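8-amino-8-demethylriboflavin N,N-dimethyltransferase (Streptomyces davawensis, PDB 4D7K) catalyses the S-adenosylmethionine-dependent double N-methylation of 8-amino-8-demethylriboflavin, the last two steps in making the antibiotic roseoflavin. Local coordinates at residues A[29-32]-A[33-37]; A[92-95]-A[96-99]; A[153-156]-A[157-161]. All coordinates share one frame; numbering follows the deposited sequence.

Contact 1: residues A[29-32]-A[33-37]; sequences VLYA and VAKLH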
# COMPACT_ATOMS: atom_id res chain seq x y z
N VAL A 29 5.32 7.31 -1.54
CA VAL A 29 6.37 8.22 -1.11
C VAL A 29 7.75 7.61 -1.33
O VAL A 29 8.67 8.28 -1.81
CB VAL A 29 6.20 8.61 0.37
CG1 VAL A 29 7.50 9.16 0.96
CG2 VAL A 29 5.07 9.62 0.51
N LEU A 30 7.90 6.34 -0.98
CA LEU A 30 9.17 5.65 -1.12
C LEU A 30 9.51 5.42 -2.60
O LEU A 30 10.68 5.43 -2.98
CB LEU A 30 9.13 4.32 -0.37
CG LEU A 30 8.89 4.41 1.14
CD1 LEU A 30 8.71 3.03 1.73
CD2 LEU A 30 10.05 5.12 1.80
N TYR A 31 8.48 5.20 -3.41
CA TYR A 31 8.66 5.06 -4.85
C TYR A 31 9.23 6.34 -5.45
O TYR A 31 10.25 6.32 -6.15
CB TYR A 31 7.32 4.71 -5.53
CG TYR A 31 7.37 4.75 -7.04
CD1 TYR A 31 7.94 3.71 -7.77
CD2 TYR A 31 6.85 5.83 -7.74
CE1 TYR A 31 7.97 3.75 -9.16
CE2 TYR A 31 6.89 5.88 -9.13
CZ TYR A 31 7.45 4.83 -9.83
OH TYR A 31 7.50 4.87 -11.21
N ALA A 32 8.58 7.47 -5.16
CA ALA A 32 8.98 8.75 -5.73
C ALA A 32 10.37 9.14 -5.27
O ALA A 32 11.17 9.67 -6.04
CB ALA A 32 7.97 9.82 -5.38
N VAL A 33 10.67 8.85 -4.00
CA VAL A 33 11.99 9.13 -3.44
C VAL A 33 13.07 8.34 -4.18
O VAL A 33 14.12 8.87 -4.54
CB VAL A 33 12.04 8.80 -1.93
CG1 VAL A 33 13.48 8.60 -1.47
CG2 VAL A 33 11.34 9.89 -1.11
N ALA A 34 12.80 7.06 -4.43
CA ALA A 34 13.76 6.22 -5.11
C ALA A 34 13.92 6.61 -6.59
O ALA A 34 15.04 6.62 -7.10
CB ALA A 34 13.35 4.76 -4.99
N LYS A 35 12.81 6.95 -7.25
CA LYS A 35 12.86 7.31 -8.67
C LYS A 35 13.62 8.61 -8.90
O LYS A 35 14.21 8.81 -9.96
CB LYS A 35 11.44 7.44 -9.26
CG LYS A 35 10.62 6.15 -9.24
CD LYS A 35 11.28 5.03 -10.02
CE LYS A 35 11.28 5.33 -11.51
NZ LYS A 35 11.77 4.16 -12.28
N LEU A 36 13.61 9.48 -7.91
CA LEU A 36 14.33 10.74 -8.01
C LEU A 36 15.79 10.56 -7.60
O LEU A 36 16.57 11.51 -7.62
CB LEU A 36 13.66 11.81 -7.15
CG LEU A 36 12.36 12.35 -7.72
CD1 LEU A 36 11.62 13.14 -6.65
CD2 LEU A 36 12.65 13.23 -8.92
N HIS A 37 16.14 9.33 -7.22
CA HIS A 37 17.49 8.98 -6.79
C HIS A 37 17.97 9.84 -5.62
O HIS A 37 19.17 10.08 -5.46
CB HIS A 37 18.47 9.07 -7.97
CG HIS A 37 18.28 7.98 -8.98
ND1 HIS A 37 17.64 8.19 -10.18
CD2 HIS A 37 18.62 6.67 -8.95
CE1 HIS A 37 17.61 7.05 -10.86
NE2 HIS A 37 18.19 6.12 -10.13
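The ammonium of K35, whose aliphatic chain lies over the ring of Y31, is gripped by salt bridges to three carboxylates, those of E110, E150 and E154. E110 also takes the hydroxyl of Y31 in a hydrogen bond, with its other oxygen. The two side chains are one helical turn apart near the end of helix 13-35, and their backbones are joined by K35 N to Y31 O at 2.9 Å. Y31 has CG anti to its own N (chi1 171°), which leans the ring along the helix toward K35. The lysine is folded at chi2 and chi3 and lays methylene CG over one face: CG sits 3.6 Å from the ring centroid, 16° off the normal, a CH-pi contact. Its closest ring atom is Y31 CZ, 3.5 Å from K35 CG; CD follows over the CE1 side, and CE passes 3.8 Å from Y31 OH. Just past K35 the helix ends. L36 N still bonds A32 O at 3.1 Å, and H37 N bonds A34 O at 2.9 Å. H37, with positive phi (56°), finishes the helix in a Schellman motif and also stands at the N-cap position of helix 38-41. V29 and L30 pack on L300 and L17 of the second subunit, and A32 and L36 also meet it. With the methylenes held on the aromatic face and the hydroxyl sharing E110 with the ammonium, lysine and tyrosine restrain each other; the gathered carboxylates would be expected to favour the protonated lysine.

Contact 2: residues A[92-95]-A[96-99]; sequences LLRS and GHPR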
# COMPACT_ATOMS: atom_id res chain seq x y z
N LEU A 92 18.69 1.68 2.50
CA LEU A 92 18.46 0.44 1.76
C LEU A 92 17.85 0.69 0.39
O LEU A 92 17.71 -0.24 -0.41
CB LEU A 92 17.57 -0.50 2.57
CG LEU A 92 18.10 -0.98 3.92
CD1 LEU A 92 17.05 -1.82 4.63
CD2 LEU A 92 19.40 -1.75 3.74
N LEU A 93 17.46 1.93 0.12
CA LEU A 93 16.87 2.27 -1.16
C LEU A 93 17.92 2.83 -2.11
O LEU A 93 17.60 3.33 -3.19
CB LEU A 93 15.71 3.25 -0.98
CG LEU A 93 14.51 2.71 -0.20
CD1 LEU A 93 13.39 3.73 -0.10
CD2 LEU A 93 13.99 1.43 -0.84
N ARG A 94 19.19 2.75 -1.71
CA ARG A 94 20.29 3.05 -2.61
C ARG A 94 20.58 1.84 -3.48
O ARG A 94 20.57 0.71 -3.00
CB ARG A 94 21.56 3.45 -1.86
CG ARG A 94 21.47 4.74 -1.07
CD ARG A 94 22.83 5.11 -0.47
NE ARG A 94 23.39 4.05 0.36
CZ ARG A 94 24.47 3.33 0.04
NH1 ARG A 94 25.10 3.56 -1.10
NH2 ARG A 94 24.90 2.39 0.86
N SER A 95 20.84 2.08 -4.76
CA SER A 95 21.20 1.01 -5.68
C SER A 95 22.48 0.32 -5.23
O SER A 95 22.61 -0.90 -5.34
CB SER A 95 21.37 1.57 -7.10
OG SER A 95 20.43 2.60 -7.35
N GLY A 96 23.42 1.10 -4.70
CA GLY A 96 24.73 0.59 -4.35
C GLY A 96 24.89 -0.01 -2.97
O GLY A 96 26.00 -0.33 -2.55
N HIS A 97 23.78 -0.17 -2.25
CA HIS A 97 23.82 -0.79 -0.93
C HIS A 97 23.91 -2.31 -1.08
O HIS A 97 23.19 -2.89 -1.89
CB HIS A 97 22.58 -0.41 -0.12
CG HIS A 97 22.68 -0.76 1.34
ND1 HIS A 97 22.61 -2.05 1.81
CD2 HIS A 97 22.83 0.03 2.43
CE1 HIS A 97 22.73 -2.05 3.12
NE2 HIS A 97 22.86 -0.80 3.53
N PRO A 98 24.81 -2.95 -0.32
CA PRO A 98 25.02 -4.40 -0.43
C PRO A 98 23.75 -5.21 -0.18
O PRO A 98 23.55 -6.24 -0.82
CB PRO A 98 26.08 -4.69 0.65
CG PRO A 98 26.08 -3.48 1.54
CD PRO A 98 25.73 -2.33 0.65
N ARG A 99 22.91 -4.76 0.75
CA ARG A 99 21.64 -5.42 1.01
C ARG A 99 20.48 -4.55 0.53
O ARG A 99 19.47 -4.40 1.23
CB ARG A 99 21.49 -5.73 2.51
CG ARG A 99 22.58 -6.63 3.08
CD ARG A 99 22.44 -6.81 4.59
NE ARG A 99 22.65 -5.56 5.32
CZ ARG A 99 21.68 -4.82 5.85
NH1 ARG A 99 20.41 -5.19 5.73
NH2 ARG A 99 21.97 -3.69 6.49
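H97 packs against L92 and R94, and its side chain touches one or the other almost from root to tip. CB lies over one face of the R94 guanidinium, 3.8 Å from R94 NH2. With CG anti to the backbone N (chi1 -167°), the imidazole is turned so that CD2 comes 3.5 Å from R94 NH2; the two side chains cross at about a right angle, with their planes 61° apart. At the far side of the ring ND1 accepts the backbone N of R99 at 2.9 Å, in the ring plane, so this edge of the imidazole is pinned to its own chain two residues on. CE1 and NE2 are met by L92: its CD2 sits over a face, 3.6 Å from the ring centroid and 22° off the normal, in a CH-pi contact, and comes to 3.4 Å from H97 CE1. R94 to H97 form a type I beta turn, closed by a weak bond, H97 N to R94 O at 3.4 Å, within the loop that leads from helix 88-91 to helix 102-107. The same loop is fastened by backbone bonding between L92 and M101. R94 NE makes a salt bridge with D91, while the NH2 end of the guanidinium lies against H97. The guanidinium of R99 brings one face toward H97 CE1, and its NH1 lies 4.1 Å from L92 CD2. L92 also packs on A13 of the second subunit.

Contact 3: residues A[153-156]-A[157-161]; sequences DEFD and AAMVE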
# COMPACT_ATOMS: atom_id res chain seq x y z
N ASP A 153 15.24 -4.01 -14.94
CA ASP A 153 16.34 -4.04 -13.97
C ASP A 153 15.85 -3.94 -12.53
O ASP A 153 16.48 -4.49 -11.62
CB ASP A 153 17.32 -2.90 -14.26
CG ASP A 153 18.06 -3.08 -15.57
OD1 ASP A 153 18.06 -4.22 -16.10
OD2 ASP A 153 18.65 -2.10 -16.08
N GLU A 154 14.75 -3.24 -12.31
CA GLU A 154 14.13 -3.20 -10.99
C GLU A 154 13.50 -4.55 -10.65
O GLU A 154 13.49 -4.96 -9.49
CB GLU A 154 13.10 -2.08 -10.92
CG GLU A 154 13.71 -0.69 -10.94
CD GLU A 154 12.68 0.38 -11.16
OE1 GLU A 154 11.49 0.03 -11.31
OE2 GLU A 154 13.05 1.58 -11.18
N PHE A 155 12.98 -5.22 -11.67
CA PHE A 155 12.37 -6.54 -11.49
C PHE A 155 13.42 -7.56 -11.06
O PHE A 155 13.20 -8.33 -10.13
CB PHE A 155 11.68 -7.01 -12.78
CG PHE A 155 11.12 -8.40 -12.68
CD1 PHE A 155 9.93 -8.63 -11.99
CD2 PHE A 155 11.78 -9.48 -13.24
CE1 PHE A 155 9.42 -9.91 -11.89
CE2 PHE A 155 11.27 -10.76 -13.14
CZ PHE A 155 10.09 -10.97 -12.46
N ASP A 156 14.55 -7.57 -11.76
CA ASP A 156 15.62 -8.52 -11.46
C ASP A 156 16.19 -8.29 -10.06
O ASP A 156 16.49 -9.25 -9.34
CB ASP A 156 16.72 -8.43 -12.51
CG ASP A 156 16.25 -8.84 -13.90
OD1 ASP A 156 15.49 -9.83 -14.02
OD2 ASP A 156 16.65 -8.18 -14.88
N ALA A 157 16.33 -7.03 -9.68
CA ALA A 157 16.79 -6.68 -8.35
C ALA A 157 15.78 -7.16 -7.31
O ALA A 157 16.17 -7.70 -6.27
CB ALA A 157 17.01 -5.18 -8.23
N ALA A 158 14.50 -6.95 -7.59
CA ALA A 158 13.43 -7.41 -6.72
C ALA A 158 13.54 -8.91 -6.43
O ALA A 158 13.44 -9.34 -5.28
CB ALA A 158 12.08 -7.09 -7.32
N MET A 159 13.78 -9.70 -7.48
CA MET A 159 13.91 -11.16 -7.35
C MET A 159 15.14 -11.56 -6.54
O MET A 159 15.11 -12.56 -5.81
CB MET A 159 13.97 -11.82 -8.74
CG MET A 159 12.70 -11.72 -9.55
SD MET A 159 11.30 -12.45 -8.68
CE MET A 159 10.32 -10.99 -8.33
N VAL A 160 16.22 -10.81 -6.68
CA VAL A 160 17.42 -11.04 -5.88
C VAL A 160 17.12 -10.72 -4.42
O VAL A 160 17.54 -11.46 -3.52
CB VAL A 160 18.62 -10.20 -6.37
CG1 VAL A 160 19.78 -10.25 -5.37
CG2 VAL A 160 19.06 -10.66 -7.76
N GLU A 161 16.38 -9.64 -4.20
CA GLU A 161 16.05 -9.18 -2.85
C GLU A 161 15.15 -10.17 -2.10
O GLU A 161 15.38 -10.47 -0.93
CB GLU A 161 15.39 -7.80 -2.91
CG GLU A 161 16.34 -6.72 -3.41
CD GLU A 161 15.63 -5.52 -4.00
OE1 GLU A 161 14.38 -5.47 -3.94
OE2 GLU A 161 16.32 -4.61 -4.53
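A Met-aromatic pair on helix 149-165 joins F155 to M159, one turn further along. F155 has CG anti to the backbone N (chi1 176°), which tips the ring toward the C-terminal end of the helix, where M159 folds over it. Methylene CG of M159 is the group above the face, 4.2 Å from the ring centroid and 21° off the normal. SD lies obliquely at 4.8 Å from the same centroid, and the chain, bent at chi2 and chi3, carries on so that methyl CE comes over the rim of the same face, 3.8 Å from F155 CE1. At the backbone M159 N bonds F155 O at 3.0 Å, one of the four i to i+4 bonds that cross from 153-156 to 157-161; the longest of these, A157 N to D153 O at 3.2 Å, has its donor above the carbonyl plane. The helix belongs to the methyltransferase domain of a class I enzyme, and the side chain of D156 is about 11 Å from that of D209, a predicted S-adenosylmethionine ligand. F155 further meets the ring of F107, at about 60° between planes. E161 turns to the N-terminal end of helix 102-107, its two carboxylate oxygens taking the backbone N atoms of G103 and M104, while V160 O accepts Q191 NE2 at the start of helix 191-199.

The three contacts follow one another along the chain without nesting or crossing; each is local, within a helix end, a loop or a helix, and closes no long loop. Contact 1 ends helix 13-35 in the dimerisation domain; contact 2 comes some fifty-five residues later, in the loop before helix 102-107, and returns to the first helix by packing of L93 CD1 on L30 CD2 at 4.1 Å. Contact 3 is joined to contact 1 by the salt bridge from K35 NZ to E154 OE2 (3.1 Å), which ties helix 13-35 to helix 149-165. Contacts 2 and 3 stay about 6 Å apart at their nearest atoms. Contacts 1 and 2 both touch the second subunit; contact 3 does not.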